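Local structure of PHOX (Pseudomonas fluorescens, 4A9V) at residues 67-72 and 532-537; 88-93 and 175-180; 194-199 and 269-274. The protein hydrolyses phosphate monoesters as an alkaline phosphatase of beta-propeller fold, its phosphotransfer chemistry being catalysed by a complex iron-calcium cofactor. All coordinates share one frame; numbering follows the deposited sequence. Where two conformers were deposited one is given.

Interaction 1: 67-72 and 532-537; sequences NNDGMS and EVTGIS. With LI (lithium ion), chain D; LI (lithium ion), chain G.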
loop_
_atom_site.group_PDB
_atom_site.type_symbol
_atom_site.label_atom_id
_atom_site.label_comp_id
_atom_site.label_asym_id
_atom_site.label_seq_id
_atom_site.Cartn_x
_atom_site.Cartn_y
_atom_site.Cartn_z
ATOM N N ASN A 67 -10.414 -2.331 -7.599
ATOM C CA ASN A 67 -9.898 -1.648 -6.425
ATOM C C ASN A 67 -8.430 -1.248 -6.563
ATOM O O ASN A 67 -7.589 -1.589 -5.730
ATOM C CB ASN A 67 -10.193 -2.453 -5.159
ATOM C CG ASN A 67 -11.674 -2.451 -4.817
ATOM O OD1 ASN A 67 -12.436 -1.633 -5.332
ATOM N ND2 ASN A 67 -12.090 -3.358 -3.946
ATOM N N ASN A 68 -8.169 -0.343 -7.497
ATOM C CA ASN A 68 -6.799 0.075 -7.747
ATOM C C ASN A 68 -6.233 0.863 -6.577
ATOM O O ASN A 68 -6.961 1.544 -5.849
ATOM C CB ASN A 68 -6.661 0.849 -9.067
ATOM C CG ASN A 68 -7.631 2.007 -9.196
ATOM O OD1 ASN A 68 -8.484 1.972 -10.081
ATOM N ND2 ASN A 68 -7.235 3.146 -8.645
ATOM N N ASP A 69 -4.969 0.582 -6.277
ATOM C CA ASP A 69 -4.367 0.973 -5.018
ATOM C C ASP A 69 -2.996 1.616 -5.319
ATOM O O ASP A 69 -2.909 2.538 -6.129
ATOM C CB ASP A 69 -4.316 -0.255 -4.090
ATOM C CG ASP A 69 -4.296 0.102 -2.617
ATOM O OD1 ASP A 69 -3.780 1.186 -2.270
ATOM O OD2 ASP A 69 -4.770 -0.736 -1.805
ATOM N N GLY A 70 -1.914 1.126 -4.728
ATOM C CA GLY A 70 -0.608 1.735 -4.976
ATOM C C GLY A 70 -0.190 1.621 -6.434
ATOM O O GLY A 70 -0.565 0.676 -7.125
ATOM N N MET A 71 0.627 2.573 -6.882
ATOM C CA MET A 71 1.053 2.622 -8.272
ATOM C C MET A 71 2.304 3.465 -8.419
ATOM O O MET A 71 2.547 4.411 -7.664
ATOM C CB MET A 71 -0.053 3.183 -9.162
ATOM C CG MET A 71 -0.516 4.569 -8.776
ATOM S SD MET A 71 -1.912 5.078 -9.809
ATOM C CE MET A 71 -2.284 6.664 -9.081
ATOM N N SER A 72 3.067 3.142 -9.450
ATOM C CA SER A 72 4.227 3.932 -9.836
ATOM C C SER A 72 4.196 4.213 -11.332
ATOM O O SER A 72 3.739 3.384 -12.131
ATOM C CB SER A 72 5.526 3.188 -9.507
ATOM O OG SER A 72 5.740 3.054 -8.114
ATOM N N GLU A 532 -12.039 5.172 -0.828
ATOM C CA GLU A 532 -10.852 5.775 -0.239
ATOM C C GLU A 532 -9.942 6.306 -1.334
ATOM O O GLU A 532 -10.074 5.943 -2.501
ATOM C CB GLU A 532 -10.097 4.794 0.671
ATOM C CG GLU A 532 -9.421 3.628 -0.029
ATOM C CD GLU A 532 -8.920 2.583 0.960
ATOM O OE1 GLU A 532 -9.736 1.742 1.397
ATOM O OE2 GLU A 532 -7.715 2.603 1.301
ATOM N N VAL A 533 -9.109 7.270 -0.967
ATOM C CA VAL A 533 -8.188 7.910 -1.892
ATOM C C VAL A 533 -6.829 7.256 -1.671
ATOM O O VAL A 533 -6.345 7.211 -0.537
ATOM C CB VAL A 533 -8.130 9.424 -1.615
ATOM C CG1 VAL A 533 -7.074 10.087 -2.475
ATOM C CG2 VAL A 533 -9.494 10.057 -1.857
ATOM N N THR A 534 -6.280 6.645 -2.718
ATOM C CA THR A 534 -5.106 5.811 -2.568
ATOM C C THR A 534 -4.386 5.705 -3.902
ATOM O O THR A 534 -5.016 5.734 -4.950
ATOM C CB THR A 534 -5.487 4.433 -2.015
ATOM O OG1 THR A 534 -4.300 3.711 -1.672
ATOM C CG2 THR A 534 -6.360 3.653 -2.988
ATOM N N GLY A 535 -3.068 5.556 -3.854
ATOM C CA GLY A 535 -2.266 5.526 -5.066
ATOM C C GLY A 535 -1.909 6.934 -5.503
ATOM O O GLY A 535 -2.789 7.786 -5.653
ATOM N N ILE A 536 -0.622 7.182 -5.701
ATOM C CA ILE A 536 -0.173 8.481 -6.187
ATOM C C ILE A 536 1.075 8.319 -7.038
ATOM O O ILE A 536 1.984 7.564 -6.697
ATOM C CB ILE A 536 0.051 9.482 -5.031
ATOM C CG1 ILE A 536 0.425 10.858 -5.580
ATOM C CG2 ILE A 536 1.078 8.971 -4.027
ATOM C CD1 ILE A 536 0.372 11.948 -4.535
ATOM N N SER A 537 1.083 8.992 -8.181
ATOM C CA SER A 537 2.260 9.090 -9.049
ATOM C C SER A 537 2.236 10.458 -9.716
ATOM O O SER A 537 1.171 11.029 -9.895
ATOM C CB SER A 537 2.224 8.016 -10.141
ATOM O OG SER A 537 2.185 6.710 -9.598
HETATM LI LI LI D . -4.297 0.463 -0.019
HETATM LI LI LI G . -10.510 1.148 3.630
HETATM O O HOH W 1 1.257 4.881 -5.277
HETATM O O HOH W 2 -5.100 -0.376 0.732
HETATM O O HOH W 3 -2.719 1.305 0.257
HETATM O O HOH W 4 -11.672 1.729 5.157
HETATM O O HOH W 5 -12.600 2.562 3.101
HETATM O O HOH W 6 -9.087 -0.067 3.915
#

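Interaction 2: 88-93 and 175-180; sequences NNEYTN and TFQNCA. With FEO (mu-oxo-diiron), chain S.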
loop_
_atom_site.group_PDB
_atom_site.type_symbol
_atom_site.label_atom_id
_atom_site.label_comp_id
_atom_site.label_asym_id
_atom_site.label_seq_id
_atom_site.Cartn_x
_atom_site.Cartn_y
_atom_site.Cartn_z
ATOM N N ASN A 88 -1.448 -1.438 -8.657
ATOM C CA ASN A 88 -1.955 -2.553 -7.886
ATOM C C ASN A 88 -3.465 -2.636 -7.973
ATOM O O ASN A 88 -4.149 -1.612 -7.990
ATOM C CB ASN A 88 -1.590 -2.390 -6.422
ATOM C CG ASN A 88 -0.121 -2.592 -6.148
ATOM O OD1 ASN A 88 0.662 -2.980 -7.024
ATOM N ND2 ASN A 88 0.256 -2.377 -4.903
ATOM N N ASN A 89 -3.968 -3.861 -7.847
ATOM C CA ASN A 89 -5.391 -4.148 -7.742
ATOM C C ASN A 89 -5.603 -4.983 -6.490
ATOM O O ASN A 89 -5.179 -6.139 -6.430
ATOM C CB ASN A 89 -5.834 -4.920 -8.993
ATOM C CG ASN A 89 -5.658 -4.110 -10.256
ATOM O OD1 ASN A 89 -4.888 -4.474 -11.146
ATOM N ND2 ASN A 89 -6.376 -2.994 -10.342
ATOM N N GLU A 90 -6.138 -4.368 -5.443
ATOM C CA GLU A 90 -6.021 -4.955 -4.109
ATOM C C GLU A 90 -7.044 -6.055 -3.829
ATOM O O GLU A 90 -6.712 -7.079 -3.240
ATOM C CB GLU A 90 -6.098 -3.874 -3.036
ATOM C CG GLU A 90 -5.713 -4.405 -1.661
ATOM C CD GLU A 90 -5.858 -3.387 -0.554
ATOM O OE1 GLU A 90 -6.886 -2.680 -0.528
ATOM O OE2 GLU A 90 -4.970 -3.353 0.336
ATOM N N TYR A 91 -8.306 -5.817 -4.166
ATOM C CA TYR A 91 -9.367 -6.768 -3.851
ATOM C C TYR A 91 -10.557 -6.436 -4.728
ATOM O O TYR A 91 -10.422 -5.664 -5.683
ATOM C CB TYR A 91 -9.699 -6.778 -2.342
ATOM C CG TYR A 91 -10.377 -5.539 -1.800
ATOM C CD1 TYR A 91 -9.663 -4.370 -1.566
ATOM C CD2 TYR A 91 -11.702 -5.573 -1.406
ATOM C CE1 TYR A 91 -10.256 -3.268 -0.980
ATOM C CE2 TYR A 91 -12.311 -4.473 -0.830
ATOM C CZ TYR A 91 -11.577 -3.328 -0.604
ATOM O OH TYR A 91 -12.157 -2.210 -0.046
ATOM N N THR A 92 -11.686 -7.084 -4.483
ATOM C CA THR A 92 -12.847 -6.862 -5.328
ATOM C C THR A 92 -14.106 -6.730 -4.491
ATOM O O THR A 92 -14.122 -7.047 -3.307
ATOM C CB THR A 92 -12.985 -7.958 -6.414
ATOM O OG1 THR A 92 -14.052 -7.625 -7.316
ATOM C CG2 THR A 92 -13.254 -9.320 -5.796
ATOM N N ASN A 93 -15.145 -6.200 -5.118
ATOM C CA ASN A 93 -16.388 -5.863 -4.442
ATOM C C ASN A 93 -17.488 -6.775 -4.967
ATOM O O ASN A 93 -17.946 -6.604 -6.099
ATOM C CB ASN A 93 -16.733 -4.413 -4.763
ATOM C CG ASN A 93 -15.550 -3.483 -4.548
ATOM O OD1 ASN A 93 -15.018 -3.390 -3.444
ATOM N ND2 ASN A 93 -15.094 -2.839 -5.616
ATOM N N THR A 175 -0.086 -13.281 -7.197
ATOM C CA THR A 175 0.015 -12.276 -6.167
ATOM C C THR A 175 -1.356 -11.615 -6.079
ATOM O O THR A 175 -2.040 -11.464 -7.099
ATOM C CB THR A 175 1.138 -11.268 -6.510
ATOM O OG1 THR A 175 1.314 -10.340 -5.445
ATOM C CG2 THR A 175 0.855 -10.503 -7.790
ATOM N N PHE A 176 -1.842 -11.439 -4.855
ATOM C CA PHE A 176 -3.178 -10.917 -4.635
ATOM C C PHE A 176 -3.189 -10.117 -3.333
ATOM O O PHE A 176 -2.180 -10.059 -2.632
ATOM C CB PHE A 176 -4.240 -12.043 -4.652
ATOM C CG PHE A 176 -3.934 -13.210 -3.736
ATOM C CD1 PHE A 176 -4.210 -13.132 -2.376
ATOM C CD2 PHE A 176 -3.415 -14.391 -4.233
ATOM C CE1 PHE A 176 -3.912 -14.185 -1.530
ATOM C CE2 PHE A 176 -3.154 -15.463 -3.397
ATOM C CZ PHE A 176 -3.364 -15.343 -2.039
ATOM N N GLN A 177 -4.265 -9.378 -3.093
ATOM C CA GLN A 177 -4.331 -8.457 -1.958
ATOM C C GLN A 177 -3.141 -7.493 -2.003
ATOM O O GLN A 177 -2.625 -7.033 -0.982
ATOM C CB GLN A 177 -4.463 -9.200 -0.624
ATOM C CG GLN A 177 -5.802 -9.915 -0.470
ATOM C CD GLN A 177 -6.995 -9.027 -0.115
ATOM O OE1 GLN A 177 -8.132 -9.505 -0.103
ATOM N NE2 GLN A 177 -6.737 -7.819 0.352
ATOM N N ASN A 178 -2.882 -7.018 -3.212
ATOM C CA ASN A 178 -1.805 -6.075 -3.502
ATOM C C ASN A 178 -2.180 -4.662 -3.091
ATOM O O ASN A 178 -3.074 -4.050 -3.675
ATOM C CB ASN A 178 -1.486 -6.088 -4.989
ATOM C CG ASN A 178 -1.106 -7.453 -5.463
ATOM O OD1 ASN A 178 -1.960 -8.334 -5.579
ATOM N ND2 ASN A 178 0.197 -7.691 -5.548
ATOM N N CYS A 179 -1.506 -4.176 -2.057
ATOM C CA CYS A 179 -1.856 -2.944 -1.384
ATOM C C CYS A 179 -1.089 -1.793 -2.028
ATOM O O CYS A 179 -1.550 -1.213 -3.010
ATOM C CB CYS A 179 -1.567 -3.100 0.107
ATOM S SG CYS A 179 -1.983 -1.660 1.085
ATOM N N ALA A 180 0.126 -1.523 -1.573
ATOM C CA ALA A 180 0.889 -0.445 -2.188
ATOM C C ALA A 180 2.266 -0.930 -2.664
ATOM O O ALA A 180 2.425 -2.110 -3.031
ATOM C CB ALA A 180 0.951 0.773 -1.261
HETATM FE FE1 FEO S . -4.296 -2.077 1.792
HETATM FE FE2 FEO S . -3.188 -1.014 4.908
HETATM O O FEO S . -4.187 -0.805 3.269
HETATM O O HOH W 7 -4.592 -6.166 1.048
HETATM O O HOH W 2 -5.100 -0.376 0.732
HETATM O O HOH W 8 -6.341 -2.345 2.740
#

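Interaction 3: 194-199 and 269-274; sequences ENFTDC and RFKHEN. With CA (calcium ion), chain Q; FEO (mu-oxo-diiron), chain S.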
loop_
_atom_site.group_PDB
_atom_site.type_symbol
_atom_site.label_atom_id
_atom_site.label_comp_id
_atom_site.label_asym_id
_atom_site.label_seq_id
_atom_site.Cartn_x
_atom_site.Cartn_y
_atom_site.Cartn_z
ATOM N N GLU A 194 -0.653 -7.592 1.266
ATOM C CA GLU A 194 -1.057 -7.107 2.591
ATOM C C GLU A 194 -2.014 -8.109 3.261
ATOM O O GLU A 194 -1.555 -9.041 3.909
ATOM C CB GLU A 194 -1.657 -5.690 2.505
ATOM C CG GLU A 194 -2.024 -5.097 3.861
ATOM C CD GLU A 194 -2.882 -3.857 3.756
ATOM O OE1 GLU A 194 -3.655 -3.746 2.778
ATOM O OE2 GLU A 194 -2.837 -3.039 4.694
ATOM N N ASN A 195 -3.319 -8.002 3.023
ATOM C CA ASN A 195 -4.297 -8.830 3.742
ATOM C C ASN A 195 -4.523 -10.186 3.076
ATOM O O ASN A 195 -5.658 -10.661 2.909
ATOM C CB ASN A 195 -5.603 -8.069 3.912
ATOM C CG ASN A 195 -5.465 -6.928 4.894
ATOM O OD1 ASN A 195 -5.013 -7.130 6.023
ATOM N ND2 ASN A 195 -5.745 -5.718 4.446
ATOM N N PHE A 196 -3.416 -10.852 2.780
ATOM C CA PHE A 196 -3.458 -12.121 2.070
ATOM C C PHE A 196 -4.167 -13.204 2.876
ATOM O O PHE A 196 -4.804 -14.087 2.313
ATOM C CB PHE A 196 -2.045 -12.579 1.682
ATOM C CG PHE A 196 -1.185 -12.974 2.850
ATOM C CD1 PHE A 196 -0.472 -12.033 3.572
ATOM C CD2 PHE A 196 -1.048 -14.305 3.193
ATOM C CE1 PHE A 196 0.306 -12.413 4.651
ATOM C CE2 PHE A 196 -0.277 -14.687 4.271
ATOM C CZ PHE A 196 0.414 -13.746 4.995
ATOM N N THR A 197 -4.046 -13.138 4.197
ATOM C CA THR A 197 -4.620 -14.151 5.074
ATOM C C THR A 197 -6.138 -14.189 4.986
ATOM O O THR A 197 -6.738 -15.234 5.230
ATOM C CB THR A 197 -4.207 -13.912 6.537
ATOM O OG1 THR A 197 -4.520 -12.565 6.900
ATOM C CG2 THR A 197 -2.719 -14.133 6.725
ATOM N N ASP A 198 -6.756 -13.065 4.622
ATOM C CA ASP A 198 -8.216 -12.973 4.509
ATOM C C ASP A 198 -8.763 -14.022 3.548
ATOM O O ASP A 198 -9.931 -14.405 3.637
ATOM C CB ASP A 198 -8.623 -11.594 3.986
ATOM C CG ASP A 198 -8.382 -10.477 4.983
ATOM O OD1 ASP A 198 -7.844 -10.732 6.082
ATOM O OD2 ASP A 198 -8.741 -9.327 4.650
ATOM N N CYS A 199 -7.948 -14.387 2.562
ATOM C CA CYS A 199 -8.379 -15.206 1.434
ATOM C C CYS A 199 -8.389 -16.695 1.741
ATOM O O CYS A 199 -8.839 -17.483 0.918
ATOM C CB CYS A 199 -7.464 -14.939 0.243
ATOM S SG CYS A 199 -7.504 -13.235 -0.325
ATOM N N ARG A 269 8.084 -11.760 5.532
ATOM C CA ARG A 269 6.671 -12.049 5.314
ATOM C C ARG A 269 5.838 -11.403 6.414
ATOM O O ARG A 269 6.077 -11.636 7.603
ATOM C CB ARG A 269 6.436 -13.565 5.304
ATOM C CG ARG A 269 4.972 -13.956 5.236
ATOM C CD ARG A 269 4.834 -15.437 4.950
ATOM N NE ARG A 269 3.487 -15.932 5.202
ATOM C CZ ARG A 269 3.039 -16.340 6.383
ATOM N NH1 ARG A 269 3.811 -16.290 7.457
ATOM N NH2 ARG A 269 1.783 -16.736 6.501
ATOM N N PHE A 270 4.880 -10.578 6.008
ATOM C CA PHE A 270 3.961 -9.877 6.897
ATOM C C PHE A 270 2.942 -9.169 5.995
ATOM O O PHE A 270 2.870 -9.472 4.802
ATOM C CB PHE A 270 4.685 -8.934 7.904
ATOM C CG PHE A 270 5.701 -7.992 7.291
ATOM C CD1 PHE A 270 5.327 -6.726 6.861
ATOM C CD2 PHE A 270 7.056 -8.281 7.370
ATOM C CE1 PHE A 270 6.273 -5.813 6.436
ATOM C CE2 PHE A 270 8.003 -7.374 6.950
ATOM C CZ PHE A 270 7.616 -6.129 6.512
ATOM N N LYS A 271 2.070 -8.352 6.573
ATOM C CA LYS A 271 1.010 -7.723 5.799
ATOM C C LYS A 271 1.519 -6.386 5.242
ATOM O O LYS A 271 1.307 -5.315 5.814
ATOM C CB LYS A 271 -0.266 -7.608 6.634
ATOM C CG LYS A 271 -0.751 -8.978 7.052
ATOM C CD LYS A 271 -2.094 -8.995 7.754
ATOM C CE LYS A 271 -2.368 -10.395 8.278
ATOM N NZ LYS A 271 -3.636 -10.488 9.047
ATOM N N HIS A 272 2.325 -6.501 4.190
ATOM C CA HIS A 272 3.070 -5.368 3.647
ATOM C C HIS A 272 2.146 -4.315 3.090
ATOM O O HIS A 272 1.347 -4.608 2.201
ATOM C CB HIS A 272 3.959 -5.843 2.504
ATOM C CG HIS A 272 5.119 -6.696 2.932
ATOM N ND1 HIS A 272 6.317 -6.162 3.261
ATOM C CD2 HIS A 272 5.265 -8.069 3.007
ATOM C CE1 HIS A 272 7.178 -7.148 3.545
ATOM N NE2 HIS A 272 6.541 -8.311 3.395
ATOM N N GLU A 273 2.359 -3.059 3.479
ATOM C CA GLU A 273 1.646 -1.937 2.871
ATOM C C GLU A 273 2.406 -1.426 1.646
ATOM O O GLU A 273 1.986 -1.656 0.514
ATOM C CB GLU A 273 1.417 -0.816 3.872
ATOM C CG GLU A 273 0.583 0.315 3.287
ATOM C CD GLU A 273 -0.902 0.185 3.558
ATOM O OE1 GLU A 273 -1.269 -0.623 4.450
ATOM O OE2 GLU A 273 -1.684 0.921 2.903
ATOM N N ASN A 274 3.519 -0.723 1.856
ATOM C CA ASN A 274 4.354 -0.264 0.743
ATOM C C ASN A 274 5.829 -0.541 1.006
ATOM O O ASN A 274 6.201 -1.193 1.979
ATOM C CB ASN A 274 4.064 1.209 0.343
ATOM C CG ASN A 274 4.931 2.225 1.071
ATOM O OD1 ASN A 274 5.285 2.052 2.239
ATOM N ND2 ASN A 274 5.162 3.364 0.424
HETATM CA CA CA Q . -3.882 1.496 2.477
HETATM FE FE1 FEO S . -4.296 -2.077 1.792
HETATM FE FE2 FEO S . -3.188 -1.014 4.908
HETATM O O FEO S . -4.187 -0.805 3.269
HETATM O O HOH W 9 -5.668 -9.494 7.401
HETATM O O HOH W 2 -5.100 -0.376 0.732
HETATM O O HOH W 3 -2.719 1.305 0.257
HETATM O O HOH W 10 -5.027 3.045 0.899
HETATM O O HOH W 11 -6.388 0.991 3.088
HETATM O O HOH W 8 -6.341 -2.345 2.740
#

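Interaction 1: 67-72 and 532-537
The innermost strands of two neighbouring beta-propeller blades run side by side, nearly parallel (15° between their short segments). Asn68 O lies 3.6 Å from Thr534 CG2, a buried carbonyl with no polar partner in the model. Asp69, one of the residues of the mu-oxo-diiron pocket, follows with CG anti to the backbone N, its carboxylate holding a lithium ion through both oxygens. Thr534 OG1 donates to Asp69 OD1 at 2.6 Å from above the carboxylate plane (36° out); threonine suits this place, its hydroxyl fixing the metal ligand while its methyl covers main chain. At the start of the partner strand Glu532 OE1 binds a second lithium, shared with Asp494. Gly70 and Gly535 bring their CA atoms to 4.1 Å, and Gly535 CA makes a CH...O contact of 3.2 Å with Asp69 O; a CB on Gly535 would clash with that oxygen and with Thr534 O, so glycine fits. Met71 CG takes the crowded position between backbone N and carbonyl carbon (chi1 58°), and the extended chain lays CE on Gly535 C at 3.6 Å. A water accepts from Met71 N at 2.9 Å and Ile536 N at 3.0 Å. Ser72, its OG bonded to Asn181, sets CA 3.5 Å from Ser537 OG.

Interaction 2: 88-93 and 175-180
The two backbones run in roughly opposed directions, 144° apart end to end, and come closest at Glu90 and Asn178, whose CA atoms are 4.4 Å apart. In the propeller this is a meeting of adjacent blades: strand 82-89, second in its sheet, ends at the start of 178-183, the edge strand of the next sheet nearest the metal centre.

Asn88 holds the strand end. Its ND2 gives one hydrogen to each of two carbonyls, bonding almost straight to Cys179 O at 2.9 Å (171°) and more bent to Ala180 O (138°). Both acceptors lie in the plane of its amide, although it meets each carbonyl from above that group's own plane. OD1 takes bonds from Tyr189 and Thr191, which fixes the flip of the amide. An asparagine fits because it can serve as donor and acceptor at once.

Glu90 presses its CB against Asn178 O at 3.1 Å, then runs out extended, CG anti to the backbone N, to place OE2 on FE1 of the mu-oxo-diiron group. Its own carbonyl receives a CH...O contact from Gln177 CA, 3.0 Å from Glu90 O. Gln177 has left-handed backbone angles, and its chain bends at chi2 so that NE2 donates to a water at 2.8 Å; that water also lies 2.9 Å from Glu90 OE2, making Gln177 a second-shell neighbour of the iron ligand. Asn178 turns its amide back to Thr175, where ND2 hydrogen-bonds to Thr175 OG1. Cys179, with its sulfur anti to the backbone N, offers the one soft ligand of this pair: SG binds FE1 at 2.5 Å, while its CB rests 3.4 Å from Glu90 OE2.

Interaction 3: 194-199 and 269-274
Lys271 NZ has three partners settled by the geometry, Thr197 OG1 at 3.1 Å, a water at 2.8 Å and the salt-bridged Glu293, with Tyr216 also beside it; as an ammonium has three N-H groups, not all of these can be full, straight bonds. The same water lies 2.8 Å from both Asn195 OD1 and Asp198 OD1. A lysine suits this buried path, because its chain, extended beyond CG, carries a charge along the backbone of 194-197 while its methylenes pack on it: CG lies 3.2 Å from Glu194 O. Thr197 crosses that chain near its tip at about a right angle.

Both segments are loops of the propeller: 194-199 follows strand 189-193 and enters a 3-10 turn, while 269-274 leads to strand 276-279 of another sheet. Asn195 and Lys271 each centre an inverse gamma turn, so both chains bend sharply where Glu194 and Lys271 come closest (3.9 Å between CA atoms). Phe196 packs at the end away from the metals, with Arg269 NH2 at its ring edge, 3.6 Å from CZ, and ring and guanidinium planes 64° apart; the guanidinium's main polar partner is Ile369, the ring being a van der Waals neighbour.

Towards the metals, Glu194 and Glu273 lie side by side with carboxylates nearly perpendicular (87°). Glu194 is extended and spans the diiron group, OE1 on FE1 and OE2 on FE2. Glu273, bent at chi2 (93°), links the cofactor's two metal types, OE1 on FE2 and OE2 on calcium at 2.3 Å. Glu194 OE2 and Glu273 OE1 approach to 2.9 Å, and their shared iron presumably offsets the repulsion.

In the fold
All three contacts are buried and gather around the metal cluster near the propeller axis, none being a surface contact. Interactions 1 and 2 share the sheet of strands 68-76 and 82-89, and their backbones join where Gly70 O meets Asn88 N; interaction 2 then passes to the next blade, where Ala180 N reaches Glu273 O of interaction 3. Interaction 1 is strand against strand, with glycines, one bridging water and lithium-bound acids. Interaction 2 is a strand end against a strand start, ruled by amides and one cysteine sulfur ligand. Interaction 3 joins loops, where a buried lysine lies at one end and bridging carboxylates at the other. Interactions 2 and 3 both ligate FE1.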